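Local coordinates for protein Phospholipase/Carboxylesterase (Dyadobacter fermentans, PDB 4H0C) that probably hydrolyses carboxylic esters, perhaps including the thioester that links palmitate to proteins, at residues 18-31 / 97-110. Sequence-based numbering, arbitrary orientation. Where two conformers were deposited one is given.
Sequences VQRAKKAVVMLHGR and IPAEQIYFAGFSQG. With CIT (citric acid), chain C.
Arg31 and Gln109 meet just beyond the C-terminal ends of two parallel strands, 23-28 and 102-107, and illustrate how the loops beyond such strand ends shape a site. Followed outward, Arg31 first lays CB 3.7 Å from Gln109 OE1; CG, anti to the backbone N (chi1 -168°), passes 4.0 Å from Gln109 NE2, and CD comes near O1 of a citrate probably from the crystallisation liquor. A bend at chi3 then turns NE onto that oxygen, a 2.6 Å hydrogen bond from Arg31 NE to citrate O1, with a weak second one from Arg31 NH2. The citrate carboxylate thus lies at the guanidinium edge, whereas Gln109 NE2 sits over one face, 3.2 Å from Arg31 CZ. The amide is turned 52° from the guanidinium plane and is held by Trp62 N and the Ser61 hydroxyl. Water 2 joins Arg31 N, Gln109 N and citrate O2.

Behind this site, five good backbone bonds run from Ala24 N–Gln101 O to Leu28 N–Ala105 O; the sixth, Phe107 N to Leu28 O at 3.4 Å, is weak. Gly110 CA makes a CA-H...O contact with Leu28 O, where the chain turns into helix 109-120. Ser108 OG, hydrogen-bonded to His194 NE2 and to citrate O7, stands on this turn, consistent with the nucleophile elbow of an alpha/beta-hydrolase.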
ATOM      1  N   VAL A  18     -15.701   2.495 -13.385  1.00 16.99           N
ATOM      2  CA  VAL A  18     -16.051   1.917 -12.094  1.00 16.76           C
ATOM      3  C   VAL A  18     -17.447   1.280 -12.045  1.00 18.15           C
ATOM      4  O   VAL A  18     -17.646   0.282 -11.357  1.00 17.82           O
ATOM      5  CB  VAL A  18     -15.782   2.906 -10.936  1.00 17.65           C
ATOM      6  CG1 VAL A  18     -16.841   3.985 -10.919  1.00 18.47           C
ATOM      7  CG2 VAL A  18     -15.679   2.164  -9.607  1.00 18.33           C
ATOM      8  N   GLN A  19     -18.389   1.843 -12.806  1.00 17.84           N
ATOM      9  CA  GLN A  19     -19.740   1.299 -12.857  1.00 17.96           C
ATOM     10  C   GLN A  19     -19.800  -0.115 -13.443  1.00 18.30           C
ATOM     11  O   GLN A  19     -20.776  -0.837 -13.219  1.00 21.26           O
ATOM     12  CB  GLN A  19     -20.686   2.218 -13.641  1.00 21.49           C
ATOM     13  CG  GLN A  19     -20.899   3.604 -13.036  1.00 23.00           C
ATOM     14  CD  GLN A  19     -21.423   4.608 -14.072  1.00 25.88           C
ATOM     15  OE1 GLN A  19     -20.742   4.900 -15.066  1.00 24.83           O
ATOM     16  NE2 GLN A  19     -22.632   5.135 -13.849  1.00 26.77           N
ATOM     17  N   ARG A  20     -18.783  -0.514 -14.201  0.60 16.41           N
ATOM     18  CA  ARG A  20     -18.804  -1.836 -14.828  0.60 17.32           C
ATOM     19  C   ARG A  20     -17.890  -2.826 -14.104  0.60 17.00           C
ATOM     20  O   ARG A  20     -18.050  -4.039 -14.238  0.60 18.36           O
ATOM     21  CB  ARG A  20     -18.456  -1.731 -16.320  0.60 15.62           C
ATOM     22  CG  ARG A  20     -19.568  -1.065 -17.131  0.60 17.72           C
ATOM     23  CD  ARG A  20     -19.446  -1.156 -18.652  0.60 21.18           C
ATOM     24  NE  ARG A  20     -20.498  -0.321 -19.245  0.60 21.61           N
ATOM     25  CZ  ARG A  20     -21.749  -0.726 -19.472  0.60 20.55           C
ATOM     26  NH1 ARG A  20     -22.110  -1.963 -19.187  0.60 19.48           N
ATOM     27  NH2 ARG A  20     -22.650   0.115 -19.973  0.60 20.24           N
ATOM     28  N   ALA A  21     -16.957  -2.297 -13.314  1.00 16.79           N
ATOM     29  CA  ALA A  21     -15.869  -3.096 -12.760  1.00 16.13           C
ATOM     30  C   ALA A  21     -16.319  -4.082 -11.685  1.00 19.19           C
ATOM     31  O   ALA A  21     -17.119  -3.737 -10.816  1.00 19.78           O
ATOM     32  CB  ALA A  21     -14.786  -2.183 -12.220  1.00 15.48           C
ATOM     33  N   LYS A  22     -15.791  -5.301 -11.788  0.50 20.28           N
ATOM     34  CA  LYS A  22     -15.957  -6.362 -10.803  0.50 20.61           C
ATOM     35  C   LYS A  22     -15.033  -6.131  -9.590  0.50 19.11           C
ATOM     36  O   LYS A  22     -15.321  -6.578  -8.479  0.50 20.48           O
ATOM     37  CB  LYS A  22     -15.612  -7.716 -11.446  0.50 21.80           C
ATOM     38  CG  LYS A  22     -16.381  -8.026 -12.726  0.50 23.67           C
ATOM     39  CD  LYS A  22     -16.094  -9.420 -13.283  0.50 27.43           C
ATOM     40  CE  LYS A  22     -14.727  -9.476 -13.949  0.50 26.02           C
ATOM     41  NZ  LYS A  22     -14.640  -8.648 -15.188  0.50 14.26           N
ATOM     42  N   LYS A  23     -13.922  -5.437  -9.822  1.00 17.91           N
ATOM     43  CA  LYS A  23     -12.863  -5.284  -8.824  1.00 13.73           C
ATOM     44  C   LYS A  23     -12.271  -3.885  -8.941  1.00 13.31           C
ATOM     45  O   LYS A  23     -12.472  -3.195  -9.961  1.00 13.33           O
ATOM     46  CB  LYS A  23     -11.746  -6.326  -9.060  1.00 15.75           C
ATOM     47  CG  LYS A  23     -12.197  -7.761  -9.108  1.00 20.29           C
ATOM     48  CD  LYS A  23     -11.060  -8.693  -9.485  1.00 21.62           C
ATOM     49  CE  LYS A  23     -11.446 -10.132  -9.152  1.00 26.99           C
ATOM     50  NZ  LYS A  23     -10.377 -11.054  -9.625  1.00 34.47           N
ATOM     51  N   ALA A  24     -11.540  -3.469  -7.909  1.00 13.64           N
ATOM     52  CA  ALA A  24     -10.861  -2.188  -7.936  1.00 12.16           C
ATOM     53  C   ALA A  24      -9.519  -2.330  -7.307  1.00 11.56           C
ATOM     54  O   ALA A  24      -9.301  -3.249  -6.509  1.00 12.92           O
ATOM     55  CB  ALA A  24     -11.656  -1.135  -7.185  1.00 13.82           C
ATOM     56  N   VAL A  25      -8.618  -1.427  -7.659  1.00 11.21           N
ATOM     57  CA  VAL A  25      -7.294  -1.427  -7.023  1.00 11.07           C
ATOM     58  C   VAL A  25      -6.917   0.005  -6.669  1.00 11.37           C
ATOM     59  O   VAL A  25      -7.092   0.919  -7.495  1.00 12.58           O
ATOM     60  CB  VAL A  25      -6.193  -2.087  -7.895  1.00 11.63           C
ATOM     61  CG1 VAL A  25      -5.993  -1.349  -9.229  1.00 11.09           C
ATOM     62  CG2 VAL A  25      -4.873  -2.123  -7.117  1.00 12.41           C
ATOM     63  N   VAL A  26      -6.475   0.195  -5.426  1.00 12.04           N
ATOM     64  CA  VAL A  26      -5.962   1.461  -4.944  1.00 11.50           C
ATOM     65  C   VAL A  26      -4.442   1.394  -5.078  1.00 12.39           C
ATOM     66  O   VAL A  26      -3.817   0.537  -4.461  1.00 13.90           O
ATOM     67  CB  VAL A  26      -6.356   1.686  -3.460  1.00 11.11           C
ATOM     68  CG1 VAL A  26      -5.745   2.988  -2.967  1.00 13.96           C
ATOM     69  CG2 VAL A  26      -7.865   1.659  -3.300  1.00 12.84           C
HETATM   70  N   MSE A  27      -3.857   2.281  -5.902  1.00 10.82           N
HETATM   71  CA  MSE A  27      -2.419   2.259  -6.186  1.00 10.42           C
HETATM   72  C   MSE A  27      -1.769   3.489  -5.564  1.00 11.79           C
HETATM   73  O   MSE A  27      -2.213   4.607  -5.795  1.00 13.15           O
HETATM   74  CB  MSE A  27      -2.163   2.195  -7.700  1.00 10.85           C
HETATM   75  CG  MSE A  27      -2.939   1.056  -8.362  1.00 13.88           C
HETATM   76 SE   MSE A  27      -2.463   0.846 -10.195  0.75 17.20          SE
HETATM   77  CE  MSE A  27      -0.691   0.077  -9.986  1.00 20.91           C
ATOM     78  N   LEU A  28      -0.708   3.274  -4.792  1.00 12.26           N
ATOM     79  CA  LEU A  28      -0.083   4.331  -4.002  1.00 12.09           C
ATOM     80  C   LEU A  28       1.368   4.498  -4.431  1.00 12.24           C
ATOM     81  O   LEU A  28       2.184   3.582  -4.280  1.00 13.92           O
ATOM     82  CB  LEU A  28      -0.218   4.044  -2.489  1.00 11.71           C
ATOM     83  CG  LEU A  28      -1.677   3.880  -1.985  1.00 12.91           C
ATOM     84  CD1 LEU A  28      -1.715   3.448  -0.528  1.00 15.69           C
ATOM     85  CD2 LEU A  28      -2.475   5.169  -2.144  1.00 14.75           C
ATOM     86  N   HIS A  29       1.663   5.677  -4.972  1.00 14.50           N
ATOM     87  CA  HIS A  29       2.988   6.025  -5.459  1.00 14.05           C
ATOM     88  C   HIS A  29       3.984   6.250  -4.345  1.00 14.19           C
ATOM     89  O   HIS A  29       3.621   6.445  -3.160  1.00 14.06           O
ATOM     90  CB  HIS A  29       2.937   7.255  -6.372  1.00 14.43           C
ATOM     91  CG  HIS A  29       2.596   8.564  -5.660  1.00 13.63           C
ATOM     92  ND1 HIS A  29       3.495   9.255  -4.888  1.00 15.20           N
ATOM     93  CD2 HIS A  29       1.433   9.332  -5.688  1.00 14.13           C
ATOM     94  CE1 HIS A  29       2.908  10.397  -4.435  1.00 13.80           C
ATOM     95  NE2 HIS A  29       1.640  10.430  -4.909  1.00 14.39           N
ATOM     96  N   GLY A  30       5.250   6.250  -4.734  1.00 16.62           N
ATOM     97  CA  GLY A  30       6.339   6.459  -3.797  1.00 15.38           C
ATOM     98  C   GLY A  30       6.745   7.914  -3.593  1.00 13.69           C
ATOM     99  O   GLY A  30       6.141   8.829  -4.155  1.00 17.20           O
ATOM    100  N   ARG A  31       7.780   8.116  -2.785  1.00 15.55           N
ATOM    101  CA  ARG A  31       8.258   9.464  -2.447  1.00 14.05           C
ATOM    102  C   ARG A  31       8.771  10.181  -3.696  1.00 16.40           C
ATOM    103  O   ARG A  31       9.620   9.641  -4.430  1.00 18.63           O
ATOM    104  CB  ARG A  31       9.355   9.407  -1.383  1.00 15.95           C
ATOM    105  CG  ARG A  31       9.695  10.761  -0.767  1.00 15.52           C
ATOM    106  CD  ARG A  31      10.883  10.643   0.186  1.00 18.00           C
ATOM    107  NE  ARG A  31      10.578   9.682   1.260  1.00 19.23           N
ATOM    108  CZ  ARG A  31       9.964   9.996   2.404  1.00 20.92           C
ATOM    109  NH1 ARG A  31       9.615  11.255   2.668  1.00 20.79           N
ATOM    110  NH2 ARG A  31       9.702   9.052   3.293  1.00 17.91           N
ATOM    111  N   ILE A  97     -18.629  -1.597  -5.301  1.00 15.92           N
ATOM    112  CA  ILE A  97     -17.585  -2.630  -5.254  1.00 15.93           C
ATOM    113  C   ILE A  97     -17.260  -2.859  -3.788  1.00 16.35           C
ATOM    114  O   ILE A  97     -16.741  -1.942  -3.121  1.00 17.61           O
ATOM    115  CB  ILE A  97     -16.332  -2.243  -6.078  1.00 14.31           C
ATOM    116  CG1 ILE A  97     -16.739  -2.111  -7.561  1.00 17.31           C
ATOM    117  CG2 ILE A  97     -15.184  -3.252  -5.867  1.00 15.98           C
ATOM    118  CD1 ILE A  97     -15.661  -1.593  -8.493  1.00 16.97           C
ATOM    119  N   PRO A  98     -17.571  -4.072  -3.282  1.00 16.48           N
ATOM    120  CA  PRO A  98     -17.343  -4.421  -1.874  1.00 17.90           C
ATOM    121  C   PRO A  98     -15.856  -4.534  -1.552  1.00 17.46           C
ATOM    122  O   PRO A  98     -15.045  -4.805  -2.450  1.00 16.81           O
ATOM    123  CB  PRO A  98     -18.016  -5.788  -1.745  1.00 22.57           C
ATOM    124  CG  PRO A  98     -17.889  -6.378  -3.097  1.00 23.95           C
ATOM    125  CD  PRO A  98     -18.110  -5.219  -4.038  1.00 20.19           C
ATOM    126  N   ALA A  99     -15.502  -4.343  -0.281  1.00 16.35           N
ATOM    127  CA  ALA A  99     -14.079  -4.336   0.124  1.00 13.89           C
ATOM    128  C   ALA A  99     -13.365  -5.634  -0.246  1.00 13.44           C
ATOM    129  O   ALA A  99     -12.168  -5.618  -0.555  1.00 14.98           O
ATOM    130  CB  ALA A  99     -13.961  -4.050   1.624  1.00 20.89           C
ATOM    131  N   GLU A 100     -14.090  -6.749  -0.271  1.00 16.98           N
ATOM    132  CA  GLU A 100     -13.481  -8.034  -0.625  1.00 17.11           C
ATOM    133  C   GLU A 100     -13.047  -8.159  -2.098  1.00 14.65           C
ATOM    134  O   GLU A 100     -12.329  -9.111  -2.456  1.00 15.32           O
ATOM    135  CB  GLU A 100     -14.368  -9.216  -0.209  1.00 21.70           C
ATOM    136  CG  GLU A 100     -15.607  -9.373  -1.056  1.00 24.26           C
ATOM    137  CD  GLU A 100     -16.319 -10.675  -0.786  1.00 36.95           C
ATOM    138  OE1 GLU A 100     -15.894 -11.429   0.126  1.00 45.97           O
ATOM    139  OE2 GLU A 100     -17.302 -10.948  -1.494  1.00 43.35           O
ATOM    140  N   GLN A 101     -13.445  -7.177  -2.920  1.00 13.84           N
ATOM    141  CA  GLN A 101     -13.012  -7.062  -4.311  1.00 14.70           C
ATOM    142  C   GLN A 101     -12.115  -5.834  -4.497  1.00 13.49           C
ATOM    143  O   GLN A 101     -11.877  -5.418  -5.636  1.00 14.71           O
ATOM    144  CB  GLN A 101     -14.213  -6.960  -5.260  1.00 18.85           C
ATOM    145  CG  GLN A 101     -15.127  -8.181  -5.276  1.00 21.05           C
ATOM    146  CD  GLN A 101     -14.388  -9.475  -5.562  1.00 29.48           C
ATOM    147  OE1 GLN A 101     -13.384  -9.502  -6.280  1.00 30.01           O
ATOM    148  NE2 GLN A 101     -14.893 -10.567  -5.004  1.00 37.04           N
ATOM    149  N   ILE A 102     -11.620  -5.261  -3.390  1.00 14.16           N
ATOM    150  CA  ILE A 102     -10.728  -4.099  -3.465  1.00 13.19           C
ATOM    151  C   ILE A 102      -9.322  -4.569  -3.143  1.00 12.27           C
ATOM    152  O   ILE A 102      -9.096  -5.260  -2.122  1.00 14.45           O
ATOM    153  CB  ILE A 102     -11.149  -2.916  -2.541  1.00 12.98           C
ATOM    154  CG1 ILE A 102     -12.537  -2.381  -2.925  1.00 14.40           C
ATOM    155  CG2 ILE A 102     -10.114  -1.787  -2.636  1.00 13.40           C
ATOM    156  CD1 ILE A 102     -13.140  -1.372  -1.939  1.00 14.76           C
ATOM    157  N   TYR A 103      -8.403  -4.235  -4.045  1.00 12.06           N
ATOM    158  CA  TYR A 103      -6.985  -4.586  -3.938  1.00  9.60           C
ATOM    159  C   TYR A 103      -6.181  -3.337  -3.660  1.00 11.44           C
ATOM    160  O   TYR A 103      -6.648  -2.228  -3.936  1.00 12.03           O
ATOM    161  CB  TYR A 103      -6.525  -5.212  -5.253  1.00 11.75           C
ATOM    162  CG  TYR A 103      -7.196  -6.530  -5.557  1.00 11.43           C
ATOM    163  CD1 TYR A 103      -8.556  -6.587  -5.932  1.00 13.42           C
ATOM    164  CD2 TYR A 103      -6.496  -7.726  -5.440  1.00 13.45           C
ATOM    165  CE1 TYR A 103      -9.173  -7.805  -6.209  1.00 14.06           C
ATOM    166  CE2 TYR A 103      -7.102  -8.943  -5.718  1.00 14.07           C
ATOM    167  CZ  TYR A 103      -8.435  -8.986  -6.104  1.00 16.07           C
ATOM    168  OH  TYR A 103      -9.014 -10.223  -6.349  1.00 21.33           O
ATOM    169  N   PHE A 104      -4.992  -3.508  -3.086  1.00 12.80           N
ATOM    170  CA  PHE A 104      -4.084  -2.380  -2.837  1.00 12.25           C
ATOM    171  C   PHE A 104      -2.703  -2.713  -3.376  1.00 14.24           C
ATOM    172  O   PHE A 104      -2.237  -3.858  -3.252  1.00 13.61           O
ATOM    173  CB  PHE A 104      -3.941  -2.071  -1.339  1.00 12.05           C
ATOM    174  CG  PHE A 104      -5.224  -1.664  -0.669  1.00 12.87           C
ATOM    175  CD1 PHE A 104      -6.195  -2.619  -0.343  1.00 14.31           C
ATOM    176  CD2 PHE A 104      -5.466  -0.335  -0.358  1.00 14.92           C
ATOM    177  CE1 PHE A 104      -7.377  -2.244   0.270  1.00 14.89           C
ATOM    178  CE2 PHE A 104      -6.661   0.041   0.272  1.00 15.37           C
ATOM    179  CZ  PHE A 104      -7.618  -0.912   0.573  1.00 16.59           C
ATOM    180  N   ALA A 105      -2.044  -1.714  -3.971  1.00 13.00           N
ATOM    181  CA  ALA A 105      -0.688  -1.910  -4.478  1.00 12.69           C
ATOM    182  C   ALA A 105       0.129  -0.657  -4.243  1.00 12.42           C
ATOM    183  O   ALA A 105      -0.309   0.440  -4.583  1.00 16.77           O
ATOM    184  CB  ALA A 105      -0.706  -2.284  -5.955  1.00 14.83           C
ATOM    185  N   GLY A 106       1.304  -0.798  -3.648  1.00 13.85           N
ATOM    186  CA  GLY A 106       2.131   0.367  -3.339  1.00 13.24           C
ATOM    187  C   GLY A 106       3.587   0.008  -3.509  1.00 15.12           C
ATOM    188  O   GLY A 106       3.951  -1.171  -3.363  1.00 15.05           O
ATOM    189  N   PHE A 107       4.419   1.010  -3.807  1.00 13.19           N
ATOM    190  CA  PHE A 107       5.870   0.819  -3.833  1.00 14.75           C
ATOM    191  C   PHE A 107       6.502   1.757  -2.842  1.00 13.59           C
ATOM    192  O   PHE A 107       6.170   2.942  -2.823  1.00 15.80           O
ATOM    193  CB  PHE A 107       6.462   1.104  -5.237  1.00 16.40           C
ATOM    194  CG  PHE A 107       7.960   1.117  -5.269  1.00 17.63           C
ATOM    195  CD1 PHE A 107       8.684  -0.043  -4.976  1.00 18.72           C
ATOM    196  CD2 PHE A 107       8.652   2.283  -5.572  1.00 18.63           C
ATOM    197  CE1 PHE A 107      10.074  -0.049  -4.994  1.00 21.53           C
ATOM    198  CE2 PHE A 107      10.048   2.285  -5.605  1.00 23.62           C
ATOM    199  CZ  PHE A 107      10.762   1.122  -5.314  1.00 22.19           C
ATOM    200  N   SER A 108       7.449   1.238  -2.062  1.00 14.01           N
ATOM    201  CA  SER A 108       8.290   2.067  -1.185  1.00 14.42           C
ATOM    202  C   SER A 108       7.427   2.894  -0.207  1.00 13.77           C
ATOM    203  O   SER A 108       6.662   2.307   0.554  1.00 14.20           O
ATOM    204  CB  SER A 108       9.306   2.887  -2.017  1.00 17.48           C
ATOM    205  OG  SER A 108      10.388   3.340  -1.221  1.00 20.85           O
ATOM    206  N   GLN A 109       7.503   4.225  -0.243  1.00 14.10           N
ATOM    207  CA  GLN A 109       6.666   5.058   0.626  1.00 11.38           C
ATOM    208  C   GLN A 109       5.197   4.684   0.505  1.00 11.43           C
ATOM    209  O   GLN A 109       4.486   4.662   1.523  1.00 14.19           O
ATOM    210  CB  GLN A 109       6.876   6.550   0.341  1.00 13.51           C
ATOM    211  CG  GLN A 109       6.258   7.475   1.388  1.00 13.37           C
ATOM    212  CD  GLN A 109       6.289   8.938   0.953  1.00 14.98           C
ATOM    213  OE1 GLN A 109       5.858   9.267  -0.154  1.00 14.11           O
ATOM    214  NE2 GLN A 109       6.791   9.824   1.830  1.00 15.16           N
ATOM    215  N   GLY A 110       4.751   4.401  -0.720  1.00 11.52           N
ATOM    216  CA  GLY A 110       3.379   3.918  -0.980  1.00 12.29           C
ATOM    217  C   GLY A 110       3.080   2.537  -0.429  1.00 11.76           C
ATOM    218  O   GLY A 110       1.930   2.263  -0.056  1.00 13.47           O
TER
HETATM  219  C1  CIT C 301      11.568   6.309   1.202  1.00 29.98           C
HETATM  220  O1  CIT C 301      11.783   7.391   1.776  1.00 33.06           O
HETATM  221  O2  CIT C 301      11.124   6.261   0.038  1.00 35.64           O
HETATM  222  C2  CIT C 301      11.857   5.028   1.953  1.00 26.21           C
HETATM  223  C3  CIT C 301      10.576   4.493   2.612  1.00 23.91           C
HETATM  224  O7  CIT C 301       9.553   4.330   1.633  1.00 27.71           O
HETATM  225  C4  CIT C 301      10.807   3.132   3.271  1.00 25.84           C
HETATM  226  C5  CIT C 301      10.612   2.011   2.270  1.00 29.58           C
HETATM  227  O3  CIT C 301       9.574   1.301   2.343  1.00 27.49           O
HETATM  228  O4  CIT C 301      11.504   1.830   1.406  1.00 31.85           O
HETATM  229  C6  CIT C 301      10.014   5.452   3.641  1.00 22.70           C
HETATM  230  O5  CIT C 301       8.808   5.794   3.530  1.00 24.07           O
HETATM  231  O6  CIT C 301      10.756   5.825   4.565  1.00 22.00           O
HETATM  232  O   HOH W   1      -7.949 -10.734  -9.421  1.00 37.89           O
HETATM  233  O   HOH W   2       9.421   6.052  -1.756  1.00 21.69           O